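3-isopropylmalate dehydratase small subunit (Campylobacter jejuni, PDB 3Q3W) forms the small subunit of isopropylmalate isomerase, which interconverts 2-isopropylmalate and 3-isopropylmalate through 2-isopropylmaleate. Local coordinates at residues H10-T24 against Y70-S84. Numbering follows the deposited sequence. Where two conformers were deposited one is given.
Sequences HKGIACPLEYANIDT and YQNSSILVSFENFGS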
ATOM      1  N   HIS A  10       4.742  12.748   1.436  1.00 32.80           N
ATOM      2  CA  HIS A  10       3.415  12.363   1.928  1.00 32.16           C
ATOM      3  C   HIS A  10       3.474  11.975   3.406  1.00 33.20           C
ATOM      4  O   HIS A  10       4.329  11.216   3.827  1.00 33.21           O
ATOM      5  CB  HIS A  10       2.859  11.196   1.113  1.00 29.64           C
ATOM      6  CG  HIS A  10       1.551  10.685   1.612  1.00 28.64           C
ATOM      7  ND1 HIS A  10       0.360  11.344   1.391  1.00 26.73           N
ATOM      8  CD2 HIS A  10       1.247   9.600   2.370  1.00 26.89           C
ATOM      9  CE1 HIS A  10      -0.620  10.676   1.972  1.00 29.11           C
ATOM     10  NE2 HIS A  10      -0.102   9.623   2.584  1.00 26.32           N
ATOM     11  N   LYS A  11       2.534  12.495   4.186  1.00 34.63           N
ATOM     12  CA  LYS A  11       2.411  12.154   5.596  1.00 34.86           C
ATOM     13  C   LYS A  11       0.978  11.686   5.778  1.00 33.54           C
ATOM     14  O   LYS A  11       0.049  12.362   5.318  1.00 34.37           O
ATOM     15  CB  LYS A  11       2.687  13.378   6.457  1.00 36.97           C
ATOM     16  CG  LYS A  11       2.338  13.199   7.942  1.00 39.64           C
ATOM     17  CD  LYS A  11       2.867  14.348   8.815  1.00 44.67           C
ATOM     18  CE  LYS A  11       2.062  14.461  10.094  1.00 47.77           C
ATOM     19  NZ  LYS A  11       2.658  15.465  11.025  1.00 50.22           N
ATOM     20  N   GLY A  12       0.797  10.510   6.370  1.00 32.34           N
ATOM     21  CA  GLY A  12      -0.548  10.008   6.666  1.00 30.71           C
ATOM     22  C   GLY A  12      -0.558   8.802   7.588  1.00 30.14           C
ATOM     23  O   GLY A  12       0.488   8.298   8.012  1.00 30.18           O
ATOM     24  N   ILE A  13      -1.761   8.347   7.869  1.00 26.05           N
ATOM     25  CA  ILE A  13      -2.007   7.242   8.743  1.00 26.57           C
ATOM     26  C   ILE A  13      -1.497   5.957   8.102  1.00 25.47           C
ATOM     27  O   ILE A  13      -1.854   5.632   6.953  1.00 24.48           O
ATOM     28  CB  ILE A  13      -3.532   7.146   9.032  1.00 25.48           C
ATOM     29  CG1 ILE A  13      -4.064   8.460   9.615  1.00 28.62           C
ATOM     30  CG2 ILE A  13      -3.868   5.908   9.889  1.00 27.12           C
ATOM     31  CD1 ILE A  13      -3.631   8.792  10.982  1.00 29.83           C
ATOM     32  N   ALA A  14      -0.625   5.248   8.812  1.00 24.91           N
ATOM     33  CA  ALA A  14      -0.120   3.961   8.356  1.00 24.60           C
ATOM     34  C   ALA A  14      -0.776   2.815   9.128  1.00 25.83           C
ATOM     35  O   ALA A  14      -1.080   2.970  10.326  1.00 24.79           O
ATOM     36  CB  ALA A  14       1.340   3.907   8.488  1.00 26.38           C
ATOM     37  N   CYS A  15      -0.976   1.689   8.432  1.00 24.58           N
ATOM     38  CA  CYS A  15      -1.706   0.535   8.945  1.00 25.28           C
ATOM     39  C   CYS A  15      -0.877  -0.710   8.714  1.00 27.01           C
ATOM     40  O   CYS A  15      -0.536  -1.018   7.569  1.00 25.88           O
ATOM     41  CB  CYS A  15      -3.055   0.343   8.244  1.00 23.97           C
ATOM     42  SG  CYS A  15      -3.973  -1.037   8.947  1.00 24.36           S
ATOM     43  N   PRO A  16      -0.572  -1.444   9.789  1.00 28.47           N
ATOM     44  CA  PRO A  16       0.225  -2.635   9.612  1.00 30.19           C
ATOM     45  C   PRO A  16      -0.626  -3.839   9.268  1.00 30.38           C
ATOM     46  O   PRO A  16      -1.672  -4.050   9.894  1.00 31.04           O
ATOM     47  CB  PRO A  16       0.885  -2.806  10.981  1.00 31.84           C
ATOM     48  CG  PRO A  16      -0.097  -2.245  11.934  1.00 31.85           C
ATOM     49  CD  PRO A  16      -0.888  -1.198  11.209  1.00 29.11           C
ATOM     50  N   LEU A  17      -0.205  -4.597   8.278  1.00 29.94           N
ATOM     51  CA  LEU A  17      -0.896  -5.830   7.897  1.00 31.34           C
ATOM     52  C   LEU A  17       0.118  -6.990   7.956  1.00 33.36           C
ATOM     53  O   LEU A  17       0.872  -7.245   7.014  1.00 32.29           O
ATOM     54  CB  LEU A  17      -1.523  -5.718   6.497  1.00 28.68           C
ATOM     55  CG  LEU A  17      -2.536  -4.587   6.320  1.00 29.80           C
ATOM     56  CD1 LEU A  17      -2.972  -4.476   4.791  1.00 27.51           C
ATOM     57  CD2 LEU A  17      -3.751  -4.757   7.151  1.00 29.70           C
ATOM     58  N   GLU A  18       0.079  -7.712   9.071  1.00 36.16           N
ATOM     59  CA  GLU A  18       1.102  -8.696   9.411  1.00 39.91           C
ATOM     60  C   GLU A  18       0.807 -10.012   8.710  1.00 41.57           C
ATOM     61  O   GLU A  18       0.525 -11.046   9.342  1.00 41.96           O
ATOM     62  CB  GLU A  18       1.142  -8.859  10.925  1.00 41.91           C
ATOM     63  CG  GLU A  18       1.633  -7.603  11.642  1.00 42.98           C
ATOM     64  CD  GLU A  18       1.735  -7.809  13.161  1.00 46.84           C
ATOM     65  OE1 GLU A  18       2.709  -8.453  13.633  1.00 48.98           O
ATOM     66  OE2 GLU A  18       0.832  -7.337  13.863  1.00 46.63           O
ATOM     67  N   TYR A  19       0.867  -9.953   7.385  1.00 41.58           N
ATOM     68  CA  TYR A  19       0.760 -11.110   6.548  1.00 43.20           C
ATOM     69  C   TYR A  19       1.906 -11.063   5.531  1.00 43.17           C
ATOM     70  O   TYR A  19       2.299  -9.979   5.063  1.00 42.63           O
ATOM     71  CB  TYR A  19      -0.585 -11.125   5.839  1.00 42.45           C
ATOM     72  CG  TYR A  19      -1.795 -10.790   6.691  1.00 45.37           C
ATOM     73  CD1 TYR A  19      -2.529 -11.793   7.338  1.00 52.73           C
ATOM     74  CD2 TYR A  19      -2.254  -9.476   6.809  1.00 49.11           C
ATOM     75  CE1 TYR A  19      -3.683 -11.490   8.110  1.00 52.66           C
ATOM     76  CE2 TYR A  19      -3.394  -9.161   7.580  1.00 50.14           C
ATOM     77  CZ  TYR A  19      -4.108 -10.174   8.222  1.00 52.47           C
ATOM     78  OH  TYR A  19      -5.244  -9.862   8.986  1.00 56.19           O
ATOM     79  N   ALA A  20       2.454 -12.233   5.214  1.00 43.78           N
ATOM     80  CA  ALA A  20       3.445 -12.372   4.141  1.00 44.33           C
ATOM     81  C   ALA A  20       2.709 -12.844   2.909  1.00 42.82           C
ATOM     82  O   ALA A  20       1.591 -13.375   2.992  1.00 41.82           O
ATOM     83  CB  ALA A  20       4.542 -13.361   4.520  1.00 45.98           C
ATOM     84  N   ASN A  21       3.343 -12.649   1.760  1.00 43.13           N
ATOM     85  CA  ASN A  21       2.799 -13.140   0.517  1.00 42.82           C
ATOM     86  C   ASN A  21       1.341 -12.695   0.296  1.00 40.01           C
ATOM     87  O   ASN A  21       0.552 -13.485  -0.220  1.00 40.31           O
ATOM     88  CB  ASN A  21       2.867 -14.667   0.491  1.00 44.65           C
ATOM     89  CG  ASN A  21       4.208 -15.185   0.897  1.00 48.15           C
ATOM     90  OD1 ASN A  21       5.201 -14.946   0.216  1.00 47.22           O
ATOM     91  ND2 ASN A  21       4.259 -15.891   2.024  1.00 49.98           N
ATOM     92  N   ILE A  22       0.984 -11.458   0.675  1.00 37.67           N
ATOM     93  CA  ILE A  22      -0.355 -10.939   0.344  1.00 35.83           C
ATOM     94  C   ILE A  22      -0.445 -10.997  -1.191  1.00 35.29           C
ATOM     95  O   ILE A  22       0.380 -10.430  -1.902  1.00 36.56           O
ATOM     96  CB  ILE A  22      -0.638  -9.542   0.929  1.00 34.59           C
ATOM     97  CG1 ILE A  22      -0.947  -9.663   2.422  1.00 35.33           C
ATOM     98  CG2 ILE A  22      -1.852  -8.845   0.242  1.00 33.66           C
ATOM     99  CD1 ILE A  22      -0.534  -8.454   3.256  1.00 35.72           C
ATOM    100  N   ASP A  23      -1.393 -11.774  -1.679  1.00 33.86           N
ATOM    101  CA  ASP A  23      -1.515 -12.006  -3.090  1.00 33.78           C
ATOM    102  C   ASP A  23      -2.633 -11.179  -3.763  1.00 31.43           C
ATOM    103  O   ASP A  23      -3.460 -10.547  -3.107  1.00 29.48           O
ATOM    104  CB  ASP A  23      -1.633 -13.516  -3.350  1.00 35.51           C
ATOM    105  CG  ASP A  23      -2.916 -14.104  -2.847  1.00 36.91           C
ATOM    106  OD1 ASP A  23      -3.954 -13.430  -2.960  1.00 38.73           O
ATOM    107  OD2 ASP A  23      -2.913 -15.272  -2.373  1.00 42.74           O
ATOM    108  N   THR A  24      -2.634 -11.216  -5.089  1.00 31.52           N
ATOM    109  CA  THR A  24      -3.436 -10.343  -5.896  1.00 30.51           C
ATOM    110  C   THR A  24      -4.903 -10.640  -5.630  1.00 30.18           C
ATOM    111  O   THR A  24      -5.715  -9.727  -5.646  1.00 29.36           O
ATOM    112  CB  THR A  24      -3.021 -10.419  -7.422  1.00 31.12           C
ATOM    113  OG1 THR A  24      -2.914 -11.790  -7.833  1.00 31.25           O
ATOM    114  CG2 THR A  24      -1.680  -9.746  -7.662  1.00 30.27           C
ATOM    115  N   TYR A  70      -7.130   3.108  12.613  1.00 22.99           N
ATOM    116  CA  TYR A  70      -6.638   3.097  11.224  1.00 24.21           C
ATOM    117  C   TYR A  70      -7.562   3.718  10.148  1.00 23.80           C
ATOM    118  O   TYR A  70      -7.356   3.506   8.923  1.00 21.91           O
ATOM    119  CB  TYR A  70      -6.208   1.681  10.850  1.00 24.05           C
ATOM    120  CG  TYR A  70      -5.089   1.172  11.764  1.00 24.36           C
ATOM    121  CD1 TYR A  70      -3.834   1.740  11.718  1.00 25.38           C
ATOM    122  CD2 TYR A  70      -5.314   0.142  12.670  1.00 26.22           C
ATOM    123  CE1 TYR A  70      -2.804   1.294  12.572  1.00 29.59           C
ATOM    124  CE2 TYR A  70      -4.305  -0.320  13.541  1.00 28.01           C
ATOM    125  CZ  TYR A  70      -3.047   0.266  13.479  1.00 28.76           C
ATOM    126  OH  TYR A  70      -2.038  -0.192  14.277  1.00 33.98           O
ATOM    127  N   GLN A  71      -8.496   4.549  10.591  1.00 24.64           N
ATOM    128  CA  GLN A  71      -9.337   5.260   9.659  1.00 26.55           C
ATOM    129  C   GLN A  71      -8.464   6.141   8.818  1.00 26.40           C
ATOM    130  O   GLN A  71      -7.425   6.655   9.291  1.00 24.45           O
ATOM    131  CB  GLN A  71     -10.306   6.162  10.360  1.00 28.48           C
ATOM    132  CG  GLN A  71     -11.581   5.505  10.701  1.00 34.42           C
ATOM    133  CD  GLN A  71     -12.512   6.503  11.391  1.00 38.20           C
ATOM    134  OE1 GLN A  71     -13.700   6.511  11.143  1.00 45.14           O
ATOM    135  NE2 GLN A  71     -11.944   7.370  12.228  1.00 42.01           N
ATOM    136  N   ASN A  72      -8.886   6.330   7.570  1.00 24.31           N
ATOM    137  CA  ASN A  72      -8.152   7.152   6.628  0.60 25.27           C
ATOM    138  C   ASN A  72      -6.691   6.726   6.381  1.00 24.65           C
ATOM    139  O   ASN A  72      -5.816   7.568   6.130  1.00 25.88           O
ATOM    140  CB  ASN A  72      -8.224   8.634   7.021  0.60 26.75           C
ATOM    141  CG  ASN A  72      -9.411   9.302   6.423  0.60 30.54           C
ATOM    142  OD1 ASN A  72     -10.561   9.038   6.809  0.60 33.75           O
ATOM    143  ND2 ASN A  72      -9.165  10.129   5.418  0.60 36.60           N
ATOM    144  N   SER A  73      -6.429   5.433   6.404  1.00 23.08           N
ATOM    145  CA  SER A  73      -5.061   4.933   6.145  1.00 23.12           C
ATOM    146  C   SER A  73      -4.644   5.300   4.734  1.00 22.69           C
ATOM    147  O   SER A  73      -5.452   5.145   3.796  1.00 22.23           O
ATOM    148  CB  SER A  73      -4.989   3.410   6.356  1.00 22.35           C
ATOM    149  OG  SER A  73      -4.965   3.083   7.735  1.00 24.96           O
ATOM    150  N   SER A  74      -3.416   5.796   4.560  1.00 23.33           N
ATOM    151  CA  SER A  74      -2.857   6.046   3.235  1.00 22.68           C
ATOM    152  C   SER A  74      -1.485   5.414   3.027  1.00 22.54           C
ATOM    153  O   SER A  74      -0.883   5.507   1.920  1.00 21.64           O
ATOM    154  CB  SER A  74      -2.824   7.560   2.919  1.00 23.92           C
ATOM    155  OG  SER A  74      -1.984   8.275   3.816  1.00 23.84           O
ATOM    156  N   ILE A  75      -0.998   4.748   4.070  1.00 21.38           N
ATOM    157  CA  ILE A  75       0.220   3.925   4.033  1.00 22.09           C
ATOM    158  C   ILE A  75      -0.004   2.552   4.652  1.00 23.78           C
ATOM    159  O   ILE A  75      -0.658   2.441   5.715  1.00 24.46           O
ATOM    160  CB  ILE A  75       1.353   4.618   4.846  1.00 23.42           C
ATOM    161  CG1 ILE A  75       1.706   5.938   4.201  1.00 23.78           C
ATOM    162  CG2 ILE A  75       2.588   3.750   4.914  1.00 22.43           C
ATOM    163  CD1 ILE A  75       2.507   6.919   5.108  1.00 25.31           C
ATOM    164  N   LEU A  76       0.547   1.516   4.023  1.00 24.47           N
ATOM    165  CA  LEU A  76       0.465   0.147   4.532  1.00 25.35           C
ATOM    166  C   LEU A  76       1.846  -0.336   4.878  1.00 26.27           C
ATOM    167  O   LEU A  76       2.814   0.030   4.209  1.00 27.96           O
ATOM    168  CB  LEU A  76      -0.177  -0.802   3.523  1.00 24.42           C
ATOM    169  CG  LEU A  76      -1.635  -0.540   3.087  1.00 24.81           C
ATOM    170  CD1 LEU A  76      -2.100  -1.622   2.081  1.00 20.84           C
ATOM    171  CD2 LEU A  76      -2.599  -0.437   4.255  1.00 20.34           C
ATOM    172  N   VAL A  77       1.951  -1.127   5.943  1.00 27.46           N
ATOM    173  CA  VAL A  77       3.185  -1.780   6.286  1.00 28.29           C
ATOM    174  C   VAL A  77       2.895  -3.270   6.346  1.00 31.31           C
ATOM    175  O   VAL A  77       2.091  -3.728   7.175  1.00 30.44           O
ATOM    176  CB  VAL A  77       3.697  -1.276   7.624  1.00 30.35           C
ATOM    177  CG1 VAL A  77       5.117  -1.845   7.892  1.00 29.39           C
ATOM    178  CG2 VAL A  77       3.720   0.206   7.609  1.00 25.40           C
ATOM    179  N   SER A  78       3.521  -4.028   5.458  1.00 32.69           N
ATOM    180  CA  SER A  78       3.304  -5.469   5.362  1.00 34.77           C
ATOM    181  C   SER A  78       4.600  -6.268   5.346  1.00 36.81           C
ATOM    182  O   SER A  78       5.683  -5.730   5.487  1.00 37.47           O
ATOM    183  CB  SER A  78       2.512  -5.784   4.114  1.00 34.02           C
ATOM    184  OG  SER A  78       1.787  -6.992   4.267  1.00 38.40           O
ATOM    185  N   PHE A  79       4.473  -7.576   5.204  1.00 38.69           N
ATOM    186  CA  PHE A  79       5.626  -8.426   5.246  1.00 41.32           C
ATOM    187  C   PHE A  79       5.979  -8.779   3.813  1.00 42.00           C
ATOM    188  O   PHE A  79       5.526  -8.102   2.876  1.00 41.14           O
ATOM    189  CB  PHE A  79       5.348  -9.654   6.104  1.00 43.04           C
ATOM    190  CG  PHE A  79       5.133  -9.363   7.583  1.00 42.74           C
ATOM    191  CD1 PHE A  79       5.673  -8.246   8.194  1.00 41.00           C
ATOM    192  CD2 PHE A  79       4.446 -10.292   8.371  1.00 43.94           C
ATOM    193  CE1 PHE A  79       5.501  -8.049   9.540  1.00 43.28           C
ATOM    194  CE2 PHE A  79       4.281 -10.107   9.723  1.00 42.24           C
ATOM    195  CZ  PHE A  79       4.803  -8.984  10.306  1.00 43.86           C
ATOM    196  N   GLU A  80       6.818  -9.800   3.636  1.00 43.64           N
ATOM    197  CA  GLU A  80       7.482 -10.036   2.364  1.00 44.09           C
ATOM    198  C   GLU A  80       6.571 -10.500   1.262  1.00 41.91           C
ATOM    199  O   GLU A  80       5.517 -11.061   1.507  1.00 40.17           O
ATOM    200  CB  GLU A  80       8.637 -11.045   2.501  1.00 47.57           C
ATOM    201  CG  GLU A  80       8.314 -12.357   3.262  1.00 50.12           C
ATOM    202  CD  GLU A  80       8.734 -12.312   4.748  1.00 53.46           C
ATOM    203  OE1 GLU A  80       8.297 -11.386   5.478  1.00 51.51           O
ATOM    204  OE2 GLU A  80       9.501 -13.198   5.173  1.00 56.24           O
ATOM    205  N   ASN A  81       7.054 -10.283   0.034  1.00 41.44           N
ATOM    206  CA  ASN A  81       6.414 -10.734  -1.186  1.00 40.32           C
ATOM    207  C   ASN A  81       5.002 -10.187  -1.300  1.00 37.76           C
ATOM    208  O   ASN A  81       4.065 -10.887  -1.691  1.00 38.00           O
ATOM    209  CB  ASN A  81       6.475 -12.272  -1.324  1.00 42.57           C
ATOM    210  CG  ASN A  81       6.125 -12.759  -2.723  1.00 42.22           C
ATOM    211  OD1 ASN A  81       6.391 -12.080  -3.720  1.00 43.60           O
ATOM    212  ND2 ASN A  81       5.498 -13.924  -2.804  1.00 42.86           N
ATOM    213  N   PHE A  82       4.866  -8.913  -0.990  1.00 35.72           N
ATOM    214  CA  PHE A  82       3.595  -8.261  -1.124  1.00 34.32           C
ATOM    215  C   PHE A  82       3.230  -8.145  -2.596  1.00 34.30           C
ATOM    216  O   PHE A  82       4.028  -7.695  -3.403  1.00 34.87           O
ATOM    217  CB  PHE A  82       3.620  -6.873  -0.527  1.00 33.42           C
ATOM    218  CG  PHE A  82       2.259  -6.210  -0.474  1.00 31.89           C
ATOM    219  CD1 PHE A  82       1.487  -6.261   0.666  1.00 33.14           C
ATOM    220  CD2 PHE A  82       1.759  -5.524  -1.578  1.00 27.49           C
ATOM    221  CE1 PHE A  82       0.247  -5.639   0.712  1.00 30.51           C
ATOM    222  CE2 PHE A  82       0.531  -4.911  -1.536  1.00 28.41           C
ATOM    223  CZ  PHE A  82      -0.245  -4.978  -0.411  1.00 27.78           C
ATOM    224  N   GLY A  83       2.015  -8.534  -2.932  1.00 33.66           N
ATOM    225  CA  GLY A  83       1.574  -8.401  -4.329  1.00 33.52           C
ATOM    226  C   GLY A  83       1.847  -9.618  -5.163  1.00 34.67           C
ATOM    227  O   GLY A  83       1.699  -9.565  -6.369  1.00 34.65           O
ATOM    228  N   SER A  84       2.244 -10.705  -4.513  1.00 36.23           N
ATOM    229  CA  SER A  84       2.428 -12.007  -5.167  1.00 38.86           C
ATOM    230  C   SER A  84       1.307 -12.358  -6.147  1.00 38.52           C
ATOM    231  O   SER A  84       0.120 -12.262  -5.825  1.00 37.24           O
ATOM    232  CB  SER A  84       2.588 -13.123  -4.129  1.00 39.77           C
ATOM    233  OG  SER A  84       2.768 -14.377  -4.759  1.00 43.92           O
TER
HETATM  234  O   HOH W   1      -3.693   9.238   5.819  1.00 19.78           O
HETATM  235  O   HOH W   2       2.831  -9.369   1.949  1.00 15.66           O
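C15 lays its sulfur over one face of the Y70 ring, SG standing 4.1 Å from the ring centroid and displaced toward the rim. With SG anti to the backbone N (chi1 -177°), the thiol swings off the strand to meet the tyrosine, while the P16 ring crosses the same phenol at about a right angle, its CD 3.4 Å from CE1 of Y70. At the start of the pairing, S74 OG hydrogen-bonds to H10 NE2 in the plane of the imidazole at 2.6 Å, and a water joins that hydroxyl to I13 N and N72 O. The backbones form a parallel ladder: I13 O accepts from both S74 N and I75 N, C15 N and C15 O bond to I75 O and V77 N, and L17 N reaches V77 O at 2.7 Å. At the end of the ladder S78 OG donates to L17 O, in the carbonyl plane. Strands 10-17 and 73-78 are neighbours inside the mixed sheet of this aconitase C-terminal (LeuD-type) domain, with A14, I75 and V77 on one face, where A14 and V77 pack on helix 128-140. Beyond the sheet the two segments stay paired as loops. F79 receives E18 CA over its ring face, a CH-pi contact of 3.9 Å to the centroid, while the E18 carboxylate continues to a salt bridge with K139. N81 ND2 approaches a lone pair of N21 OD1 at 3.2 Å, the two amides turned 74° apart, and G83 N bonds to I22 O at 2.7 Å. T24 N, at the start of helix 24-27, bonds to S84 O, and D23 caps that helix through Q26 N.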